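Local coordinates for protein CSE1 (PDB 4AN8) that serves as the CasA (Cse1) subunit of the Cascade ribonucleoprotein complex in CRISPR adaptive immunity, where it probably takes part in selecting foreign DNA, at residues Asn121-Pro124 against Trp125-Leu129; Ala181-Ala184 against Pro185-Pro189; Asp214-Ile218 against Trp219-Pro223. All coordinates share one frame; numbering follows the deposited sequence.

Contact 1 of 3, residues Asn121-Pro124 against Trp125-Leu129; sequences NPLP and WSKLL. With ACT (acetate ion), chain D.
Pro124 and Ser126 meet flank to hydroxyl where a short strand runs straight into a 3-10 turn, a compact example of how a chain changes direction. Ser126 OG stands between its own backbone N and carbonyl carbon (chi1 59°), which lays it 3.3 Å from Pro124 CB, with CG of the same ring a little farther off. Behind this pair the backbone closes the turn: Lys127 N donates to Pro124 O at 3.1 Å, and the next bond of the series runs from Leu128 N to Trp125 O at 2.9 Å. Lys127 sends CG past Leu123, whose CD1 branch lies 4.3 Å from it in a light apolar touch. A bend at chi2 (91°) then carries the ammonium group off, and NZ makes a weak hydrogen bond of 3.5 Å to OXT of an acetate ion, probably from the crystallisation liquor, which Arg250 also holds. Trp125 turns its indole away from Leu123 and Pro124, with CB lying against the carbonyl carbon of Pro124; its NE1 bonds to Pro150 O. Backbone bonds pairing Leu123 with Met264 and Trp125 with Arg262 tie the strand end to strand 261-273, while Leu128 packs on Met264 of that strand, Leu254 of strand 250-256 and Ala160 and His164 of helix 154-167, and Trp125 lies against Ala160 of the same helix.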
ATOM      1  N   ASN A 121      10.270 -31.563   8.892  1.00 50.84           N
ATOM      2  CA  ASN A 121       8.974 -31.347   8.306  1.00 50.84           C
ATOM      3  C   ASN A 121       8.627 -29.881   8.000  1.00 50.84           C
ATOM      4  O   ASN A 121       7.665 -29.333   8.494  1.00 50.84           O
ATOM      5  CB  ASN A 121       7.912 -32.059   9.124  1.00 75.97           C
ATOM      6  CG  ASN A 121       8.205 -33.546   9.296  1.00 75.97           C
ATOM      7  OD1 ASN A 121       8.199 -34.048  10.393  1.00 75.97           O
ATOM      8  ND2 ASN A 121       8.463 -34.238   8.211  1.00 75.97           N
ATOM      9  N   PRO A 122       9.460 -29.288   7.166  1.00 40.06           N
ATOM     10  CA  PRO A 122       9.420 -27.888   6.800  1.00 40.06           C
ATOM     11  C   PRO A 122       8.381 -27.559   5.765  1.00 40.06           C
ATOM     12  O   PRO A 122       7.814 -28.437   5.225  1.00 40.06           O
ATOM     13  CB  PRO A 122      10.809 -27.675   6.248  1.00 40.22           C
ATOM     14  CG  PRO A 122      11.140 -28.904   5.683  1.00 40.22           C
ATOM     15  CD  PRO A 122      10.524 -29.973   6.453  1.00 40.22           C
ATOM     16  N   LEU A 123       8.112 -26.290   5.540  1.00 27.97           N
ATOM     17  CA  LEU A 123       7.233 -25.845   4.482  1.00 27.97           C
ATOM     18  C   LEU A 123       8.046 -25.274   3.346  1.00 27.97           C
ATOM     19  O   LEU A 123       9.126 -24.846   3.539  1.00 27.97           O
ATOM     20  CB  LEU A 123       6.251 -24.802   4.979  1.00 36.68           C
ATOM     21  CG  LEU A 123       5.336 -25.069   6.153  1.00 36.68           C
ATOM     22  CD1 LEU A 123       4.392 -23.968   6.349  1.00 36.68           C
ATOM     23  CD2 LEU A 123       4.620 -26.307   5.970  1.00 36.68           C
ATOM     24  N   PRO A 124       7.496 -25.322   2.118  1.00 24.57           N
ATOM     25  CA  PRO A 124       8.172 -24.724   0.956  1.00 24.57           C
ATOM     26  C   PRO A 124       8.177 -23.224   1.122  1.00 24.57           C
ATOM     27  O   PRO A 124       7.199 -22.695   1.655  1.00 24.57           O
ATOM     28  CB  PRO A 124       7.260 -25.074  -0.228  1.00 24.27           C
ATOM     29  CG  PRO A 124       6.183 -25.979   0.318  1.00 24.27           C
ATOM     30  CD  PRO A 124       6.148 -25.822   1.790  1.00 24.27           C
ATOM     31  N   TRP A 125       9.240 -22.555   0.680  1.00 24.50           N
ATOM     32  CA  TRP A 125       9.321 -21.105   0.794  1.00 24.50           C
ATOM     33  C   TRP A 125       8.186 -20.438   0.044  1.00 24.50           C
ATOM     34  O   TRP A 125       7.868 -19.279   0.301  1.00 24.50           O
ATOM     35  CB  TRP A 125      10.675 -20.570   0.318  1.00 29.41           C
ATOM     36  CG  TRP A 125      10.876 -20.552  -1.167  1.00 29.41           C
ATOM     37  CD1 TRP A 125      11.218 -21.607  -1.960  1.00 29.41           C
ATOM     38  CD2 TRP A 125      10.788 -19.412  -2.031  1.00 29.41           C
ATOM     39  NE1 TRP A 125      11.338 -21.203  -3.261  1.00 29.41           N
ATOM     40  CE2 TRP A 125      11.079 -19.858  -3.338  1.00 29.41           C
ATOM     41  CE3 TRP A 125      10.489 -18.057  -1.827  1.00 29.41           C
ATOM     42  CZ2 TRP A 125      11.076 -18.996  -4.451  1.00 29.41           C
ATOM     43  CZ3 TRP A 125      10.494 -17.189  -2.933  1.00 29.41           C
ATOM     44  CH2 TRP A 125      10.781 -17.668  -4.226  1.00 29.41           C
ATOM     45  N   SER A 126       7.549 -21.170  -0.864  1.00 29.35           N
ATOM     46  CA  SER A 126       6.428 -20.616  -1.621  1.00 29.35           C
ATOM     47  C   SER A 126       5.295 -20.095  -0.724  1.00 29.35           C
ATOM     48  O   SER A 126       4.550 -19.209  -1.126  1.00 29.35           O
ATOM     49  CB  SER A 126       5.885 -21.655  -2.596  1.00 35.99           C
ATOM     50  OG  SER A 126       5.465 -22.809  -1.897  1.00 35.99           O
ATOM     51  N   LYS A 127       5.174 -20.649   0.485  1.00 23.17           N
ATOM     52  CA  LYS A 127       4.191 -20.193   1.473  1.00 23.17           C
ATOM     53  C   LYS A 127       4.409 -18.714   1.920  1.00 23.17           C
ATOM     54  O   LYS A 127       3.500 -18.063   2.447  1.00 23.17           O
ATOM     55  CB  LYS A 127       4.221 -21.120   2.686  1.00 58.50           C
ATOM     56  CG  LYS A 127       3.489 -20.583   3.908  1.00 58.50           C
ATOM     57  CD  LYS A 127       2.021 -21.029   3.948  1.00 58.50           C
ATOM     58  CE  LYS A 127       1.295 -20.487   5.178  1.00 58.50           C
ATOM     59  NZ  LYS A 127       0.089 -21.295   5.503  1.00 58.50           N
ATOM     60  N   LEU A 128       5.621 -18.197   1.726  1.00 22.95           N
ATOM     61  CA  LEU A 128       5.915 -16.805   2.042  1.00 22.95           C
ATOM     62  C   LEU A 128       5.272 -15.851   1.056  1.00 22.95           C
ATOM     63  O   LEU A 128       5.123 -14.659   1.343  1.00 22.95           O
ATOM     64  CB  LEU A 128       7.416 -16.579   2.013  1.00 17.79           C
ATOM     65  CG  LEU A 128       8.220 -17.312   3.092  1.00 17.79           C
ATOM     66  CD1 LEU A 128       9.705 -17.058   2.868  1.00 17.79           C
ATOM     67  CD2 LEU A 128       7.775 -16.902   4.503  1.00 17.79           C
ATOM     68  N   LEU A 129       4.892 -16.374  -0.109  1.00 27.53           N
ATOM     69  CA  LEU A 129       4.408 -15.542  -1.202  1.00 27.53           C
ATOM     70  C   LEU A 129       2.887 -15.504  -1.272  1.00 27.53           C
ATOM     71  O   LEU A 129       2.211 -16.468  -0.924  1.00 27.53           O
ATOM     72  CB  LEU A 129       4.946 -16.041  -2.544  1.00 34.71           C
ATOM     73  CG  LEU A 129       6.448 -16.089  -2.751  1.00 34.71           C
ATOM     74  CD1 LEU A 129       6.741 -16.792  -4.050  1.00 34.71           C
ATOM     75  CD2 LEU A 129       7.034 -14.692  -2.738  1.00 34.71           C
TER
HETATM   76  C   ACT D1498      -0.963 -17.962   7.914  1.00 46.28           C
HETATM   77  O   ACT D1498      -0.427 -16.837   7.680  1.00 46.67           O
HETATM   78  OXT ACT D1498      -0.175 -18.943   8.048  1.00 46.25           O
HETATM   79  CH3 ACT D1498      -2.463 -18.117   8.021  1.00 46.50           C

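Contact 2 of 3, residues Ala181-Ala184 against Pro185-Pro189; sequences AKDA and PVARP
From Ala184 to Ala187 the backbone makes a type I beta turn, with Pro185 and Val186 at its corners and a long, weak hydrogen bond of 3.4 Å from Ala187 N to Ala184 O across its mouth. Such a turn brings the residues on its two flanks together, and here Asp183 and Arg188, one step outside it on each side, use the proximity for a salt bridge. Arg188 grips side-on, with one nitrogen for each carboxylate oxygen: NE reaches Asp183 OD2 at 2.6 Å and NH2 reaches Asp183 OD1 at 2.7 Å. The two flat groups are not coplanar, their planes standing 47° apart. OD2 lies in the guanidinium plane, yet NE approaches it from above the carboxylate plane; OD1 is met on its syn side with a smaller tilt. The fold of the arginine at chi2 (-59°) turns the chain back so that the edge carrying NE and NH2 faces the aspartate. Beneath the charged pair Asp183 CB touches Ala187 CB at 4.1 Å. Both charged groups have further partners: Asp183 OD1 accepts from Gly170 N, and Arg188 NH1 donates to Ser350 OG and Gln352 O. The turn thus links strand 178-181 to strand 191-195 alongside the end of helix 154-167, where Val186 pairs with Ala166 through the backbone, and reaches strand 342-351 through the Arg188 bond to Ser350 and through Ala187 O, bonded to Gln348 NE2.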
ATOM      1  N   ALA A 181      -3.539 -17.955  13.157  1.00 23.52           N
ATOM      2  CA  ALA A 181      -2.705 -16.773  13.303  1.00 23.52           C
ATOM      3  C   ALA A 181      -3.502 -15.519  12.972  1.00 23.52           C
ATOM      4  O   ALA A 181      -4.499 -15.573  12.248  1.00 23.52           O
ATOM      5  CB  ALA A 181      -1.505 -16.893  12.410  1.00 17.42           C
ATOM      6  N   LYS A 182      -3.064 -14.393  13.512  1.00 24.33           N
ATOM      7  CA  LYS A 182      -3.665 -13.093  13.233  1.00 24.33           C
ATOM      8  C   LYS A 182      -3.042 -12.478  11.976  1.00 24.33           C
ATOM      9  O   LYS A 182      -1.999 -12.931  11.507  1.00 24.33           O
ATOM     10  CB  LYS A 182      -3.441 -12.137  14.411  1.00 48.16           C
ATOM     11  CG  LYS A 182      -3.953 -12.652  15.741  1.00 48.16           C
ATOM     12  CD  LYS A 182      -5.471 -12.632  15.810  1.00 48.16           C
ATOM     13  CE  LYS A 182      -5.983 -13.247  17.121  1.00 48.16           C
ATOM     14  NZ  LYS A 182      -5.760 -14.734  17.189  1.00 48.16           N
ATOM     15  N   ASP A 183      -3.697 -11.440  11.461  1.00 21.71           N
ATOM     16  CA  ASP A 183      -3.175 -10.610  10.383  1.00 21.71           C
ATOM     17  C   ASP A 183      -1.828 -10.006  10.778  1.00 21.71           C
ATOM     18  O   ASP A 183      -1.649  -9.524  11.908  1.00 21.71           O
ATOM     19  CB  ASP A 183      -4.120  -9.438  10.098  1.00 19.20           C
ATOM     20  CG  ASP A 183      -5.374  -9.839   9.354  1.00 19.20           C
ATOM     21  OD1 ASP A 183      -5.497 -10.993   8.899  1.00 19.20           O
ATOM     22  OD2 ASP A 183      -6.252  -8.969   9.206  1.00 19.20           O
ATOM     23  N   ALA A 184      -0.894 -10.033   9.844  1.00 19.65           N
ATOM     24  CA  ALA A 184       0.312  -9.242   9.962  1.00 19.65           C
ATOM     25  C   ALA A 184      -0.158  -7.802   9.901  1.00 19.65           C
ATOM     26  O   ALA A 184      -1.325  -7.552   9.554  1.00 19.65           O
ATOM     27  CB  ALA A 184       1.266  -9.572   8.826  1.00 17.23           C
ATOM     28  N   PRO A 185       0.714  -6.842  10.255  1.00 22.57           N
ATOM     29  CA  PRO A 185       0.227  -5.475  10.515  1.00 22.57           C
ATOM     30  C   PRO A 185      -0.386  -4.734   9.333  1.00 22.57           C
ATOM     31  O   PRO A 185      -1.291  -3.921   9.537  1.00 22.57           O
ATOM     32  CB  PRO A 185       1.485  -4.721  10.980  1.00 18.93           C
ATOM     33  CG  PRO A 185       2.416  -5.760  11.438  1.00 18.93           C
ATOM     34  CD  PRO A 185       2.127  -7.015  10.641  1.00 18.93           C
ATOM     35  N   VAL A 186       0.107  -4.950   8.118  1.00 22.01           N
ATOM     36  CA  VAL A 186      -0.472  -4.244   6.987  1.00 22.01           C
ATOM     37  C   VAL A 186      -1.100  -5.174   5.965  1.00 22.01           C
ATOM     38  O   VAL A 186      -1.172  -4.851   4.798  1.00 22.01           O
ATOM     39  CB  VAL A 186       0.533  -3.248   6.318  1.00 19.48           C
ATOM     40  CG1 VAL A 186       0.702  -2.001   7.209  1.00 19.48           C
ATOM     41  CG2 VAL A 186       1.874  -3.929   6.032  1.00 19.48           C
ATOM     42  N   ALA A 187      -1.584  -6.320   6.417  1.00 18.99           N
ATOM     43  CA  ALA A 187      -2.315  -7.241   5.547  1.00 18.99           C
ATOM     44  C   ALA A 187      -3.493  -6.587   4.807  1.00 18.99           C
ATOM     45  O   ALA A 187      -3.732  -6.898   3.630  1.00 18.99           O
ATOM     46  CB  ALA A 187      -2.804  -8.441   6.341  1.00 22.37           C
ATOM     47  N   ARG A 188      -4.209  -5.693   5.492  1.00 20.47           N
ATOM     48  CA  ARG A 188      -5.474  -5.137   4.989  1.00 20.47           C
ATOM     49  C   ARG A 188      -5.398  -3.736   4.369  1.00 20.47           C
ATOM     50  O   ARG A 188      -6.086  -3.461   3.392  1.00 20.47           O
ATOM     51  CB  ARG A 188      -6.548  -5.103   6.098  1.00 25.72           C
ATOM     52  CG  ARG A 188      -6.701  -6.379   6.905  1.00 25.72           C
ATOM     53  CD  ARG A 188      -7.048  -7.544   5.987  1.00 25.72           C
ATOM     54  NE  ARG A 188      -6.949  -8.830   6.677  1.00 25.72           N
ATOM     55  CZ  ARG A 188      -7.340  -9.992   6.160  1.00 25.72           C
ATOM     56  NH1 ARG A 188      -7.864 -10.069   4.936  1.00 25.72           N
ATOM     57  NH2 ARG A 188      -7.200 -11.087   6.869  1.00 25.72           N
ATOM     58  N   PRO A 189      -4.617  -2.821   4.976  1.00 17.57           N
ATOM     59  CA  PRO A 189      -4.828  -1.440   4.555  1.00 17.57           C
ATOM     60  C   PRO A 189      -4.049  -1.114   3.316  1.00 17.57           C
ATOM     61  O   PRO A 189      -3.048  -1.771   3.012  1.00 17.57           O
ATOM     62  CB  PRO A 189      -4.283  -0.618   5.733  1.00 16.55           C
ATOM     63  CG  PRO A 189      -3.274  -1.522   6.366  1.00 16.55           C
ATOM     64  CD  PRO A 189      -3.770  -2.920   6.176  1.00 16.55           C
TER

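Contact 3 of 3, residues Asp214-Ile218 against Trp219-Pro223; sequences DDAPI and WEVPP
Pro217 sets CB and CG over one face of Trp219 in a proline-aromatic CH-pi contact, built on a reverse turn in which Glu220 N bonds back to Pro217 O at 2.9 Å. The bump is the puckered proline ring. Its CB sits over one face of the indole, 3.5 Å from the centroid of the six-membered ring and only 12° off the ring normal, while CG rests nearer the five-membered ring, 3.4 Å from Trp219 CE2. With chi1 at 57°, Trp219 folds its indole back over the main chain, which places it under Pro217. Glu220 fills the hollow beside the same ring: its extended chain runs past the proline and brings OE2 to 3.5 Å from Pro217 CD, so that the indole face and the glutamate side chain cover adjoining sides of Pro217. The polar ends are held elsewhere, Trp219 NE1 and Glu220 OE2 both by Tyr94 OH, and Glu220 OE1 by a salt bridge to Arg66. Phe98 and Phe102 meet the indole, and Leu59, Ala62 and Val63 of helix 50-67 also pack on it. Elsewhere on the turn the methyl bump of Ala216 faces Glu220 CB at 4.0 Å and Val221 CG1, while the other valine methyl, CG2, lies 3.4 Å from Ile218 O. A hydrogen-bonded water bridges Ile218 O and Pro222 O, 2.8 Å from each.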
ATOM      1  N   ASP A 214      10.126   4.425  23.399  1.00 46.70           N
ATOM      2  CA  ASP A 214       9.119   3.368  23.540  1.00 46.70           C
ATOM      3  C   ASP A 214       8.942   2.590  22.247  1.00 46.70           C
ATOM      4  O   ASP A 214       7.895   1.994  21.997  1.00 46.70           O
ATOM      5  CB  ASP A 214       7.768   3.943  23.991  1.00 77.25           C
ATOM      6  CG  ASP A 214       7.766   4.374  25.456  1.00 77.25           C
ATOM      7  OD1 ASP A 214       8.297   5.464  25.763  1.00 77.25           O
ATOM      8  OD2 ASP A 214       7.219   3.630  26.301  1.00 77.25           O
ATOM      9  N   ASP A 215       9.971   2.611  21.415  1.00 32.12           N
ATOM     10  CA  ASP A 215       9.901   1.951  20.138  1.00 32.12           C
ATOM     11  C   ASP A 215      11.239   1.282  19.930  1.00 32.12           C
ATOM     12  O   ASP A 215      12.241   1.697  20.502  1.00 32.12           O
ATOM     13  CB  ASP A 215       9.610   2.971  19.030  1.00 27.37           C
ATOM     14  CG  ASP A 215       9.410   2.318  17.664  1.00 27.37           C
ATOM     15  OD1 ASP A 215       8.878   1.200  17.602  1.00 27.37           O
ATOM     16  OD2 ASP A 215       9.793   2.925  16.651  1.00 27.37           O
ATOM     17  N   ALA A 216      11.245   0.230  19.127  1.00 20.46           N
ATOM     18  CA  ALA A 216      12.470  -0.461  18.783  1.00 20.46           C
ATOM     19  C   ALA A 216      12.117  -1.414  17.655  1.00 20.46           C
ATOM     20  O   ALA A 216      11.068  -2.053  17.691  1.00 20.46           O
ATOM     21  CB  ALA A 216      13.010  -1.251  20.010  1.00 19.12           C
ATOM     22  N   PRO A 217      12.972  -1.485  16.643  1.00 23.65           N
ATOM     23  CA  PRO A 217      12.779  -2.477  15.586  1.00 23.65           C
ATOM     24  C   PRO A 217      13.189  -3.857  16.107  1.00 23.65           C
ATOM     25  O   PRO A 217      13.853  -3.958  17.158  1.00 23.65           O
ATOM     26  CB  PRO A 217      13.736  -2.010  14.480  1.00 22.51           C
ATOM     27  CG  PRO A 217      14.832  -1.240  15.231  1.00 22.51           C
ATOM     28  CD  PRO A 217      14.122  -0.588  16.403  1.00 22.51           C
ATOM     29  N   ILE A 218      12.797  -4.898  15.373  1.00 23.77           N
ATOM     30  CA  ILE A 218      13.003  -6.262  15.804  1.00 23.77           C
ATOM     31  C   ILE A 218      14.468  -6.560  16.134  1.00 23.77           C
ATOM     32  O   ILE A 218      14.743  -7.372  17.020  1.00 23.77           O
ATOM     33  CB  ILE A 218      12.489  -7.271  14.745  1.00 17.32           C
ATOM     34  CG1 ILE A 218      12.409  -8.698  15.335  1.00 17.32           C
ATOM     35  CG2 ILE A 218      13.372  -7.231  13.461  1.00 17.32           C
ATOM     36  CD1 ILE A 218      11.381  -8.850  16.461  1.00 17.32           C
ATOM     37  N   TRP A 219      15.412  -5.908  15.451  1.00 24.18           N
ATOM     38  CA  TRP A 219      16.826  -6.212  15.675  1.00 24.18           C
ATOM     39  C   TRP A 219      17.442  -5.529  16.910  1.00 24.18           C
ATOM     40  O   TRP A 219      18.582  -5.825  17.264  1.00 24.18           O
ATOM     41  CB  TRP A 219      17.663  -5.908  14.427  1.00 19.67           C
ATOM     42  CG  TRP A 219      17.532  -4.489  13.975  1.00 19.67           C
ATOM     43  CD1 TRP A 219      18.197  -3.410  14.480  1.00 19.67           C
ATOM     44  CD2 TRP A 219      16.674  -3.984  12.950  1.00 19.67           C
ATOM     45  NE1 TRP A 219      17.792  -2.258  13.846  1.00 19.67           N
ATOM     46  CE2 TRP A 219      16.872  -2.587  12.885  1.00 19.67           C
ATOM     47  CE3 TRP A 219      15.750  -4.565  12.087  1.00 19.67           C
ATOM     48  CZ2 TRP A 219      16.197  -1.777  11.981  1.00 19.67           C
ATOM     49  CZ3 TRP A 219      15.069  -3.735  11.172  1.00 19.67           C
ATOM     50  CH2 TRP A 219      15.299  -2.372  11.137  1.00 19.67           C
ATOM     51  N   GLU A 220      16.689  -4.643  17.562  1.00 25.07           N
ATOM     52  CA  GLU A 220      17.145  -3.950  18.764  1.00 25.07           C
ATOM     53  C   GLU A 220      16.702  -4.649  20.061  1.00 25.07           C
ATOM     54  O   GLU A 220      17.034  -4.202  21.157  1.00 25.07           O
ATOM     55  CB  GLU A 220      16.667  -2.483  18.786  1.00 23.49           C
ATOM     56  CG  GLU A 220      17.486  -1.507  17.919  1.00 23.49           C
ATOM     57  CD  GLU A 220      17.111  -0.061  18.182  1.00 23.49           C
ATOM     58  OE1 GLU A 220      16.739   0.245  19.333  1.00 23.49           O
ATOM     59  OE2 GLU A 220      17.176   0.780  17.253  1.00 23.49           O
ATOM     60  N   VAL A 221      15.938  -5.728  19.922  1.00 22.32           N
ATOM     61  CA  VAL A 221      15.494  -6.520  21.053  1.00 22.32           C
ATOM     62  C   VAL A 221      16.058  -7.943  20.881  1.00 22.32           C
ATOM     63  O   VAL A 221      16.567  -8.288  19.814  1.00 22.32           O
ATOM     64  CB  VAL A 221      13.942  -6.508  21.204  1.00 30.80           C
ATOM     65  CG1 VAL A 221      13.427  -5.088  21.348  1.00 30.80           C
ATOM     66  CG2 VAL A 221      13.257  -7.179  20.033  1.00 30.80           C
ATOM     67  N   PRO A 222      16.019  -8.751  21.947  1.00 28.64           N
ATOM     68  CA  PRO A 222      16.678 -10.058  21.864  1.00 28.64           C
ATOM     69  C   PRO A 222      15.992 -10.963  20.845  1.00 28.64           C
ATOM     70  O   PRO A 222      14.779 -10.835  20.630  1.00 28.64           O
ATOM     71  CB  PRO A 222      16.509 -10.629  23.281  1.00 28.34           C
ATOM     72  CG  PRO A 222      16.244  -9.463  24.148  1.00 28.34           C
ATOM     73  CD  PRO A 222      15.493  -8.473  23.298  1.00 28.34           C
ATOM     74  N   PRO A 223      16.761 -11.857  20.212  1.00 27.04           N
ATOM     75  CA  PRO A 223      16.197 -12.749  19.191  1.00 27.04           C
ATOM     76  C   PRO A 223      15.073 -13.579  19.780  1.00 27.04           C
ATOM     77  O   PRO A 223      15.056 -13.852  20.971  1.00 27.04           O
ATOM     78  CB  PRO A 223      17.378 -13.638  18.784  1.00 26.85           C
ATOM     79  CG  PRO A 223      18.468 -13.355  19.770  1.00 26.85           C
ATOM     80  CD  PRO A 223      18.218 -12.007  20.348  1.00 26.85           C
TER
HETATM   81  O   HOH W   1      14.278 -10.009  17.954  1.00 54.65           O

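Along the chain the contacts come in series, contact 1 first and contact 3 last. The centres of contacts 1 and 2 are about 19 Å apart, those of contacts 2 and 3 about 20 Å, and those of contacts 1 and 3 about 26 Å. Helix 154-167 lies beside both contacts 1 and 2, and Arg250 joins their surroundings, bonding to the acetate of the first and to Lys182 O of the second. The loop leading to strand 250-256 connects the later pair: Trp247 and Ala249 pack on contact 2, Thr246 and Pro248 on contact 3. Through these shared neighbours the three turns are spread over one connected part of the Cse1 fold without touching one another.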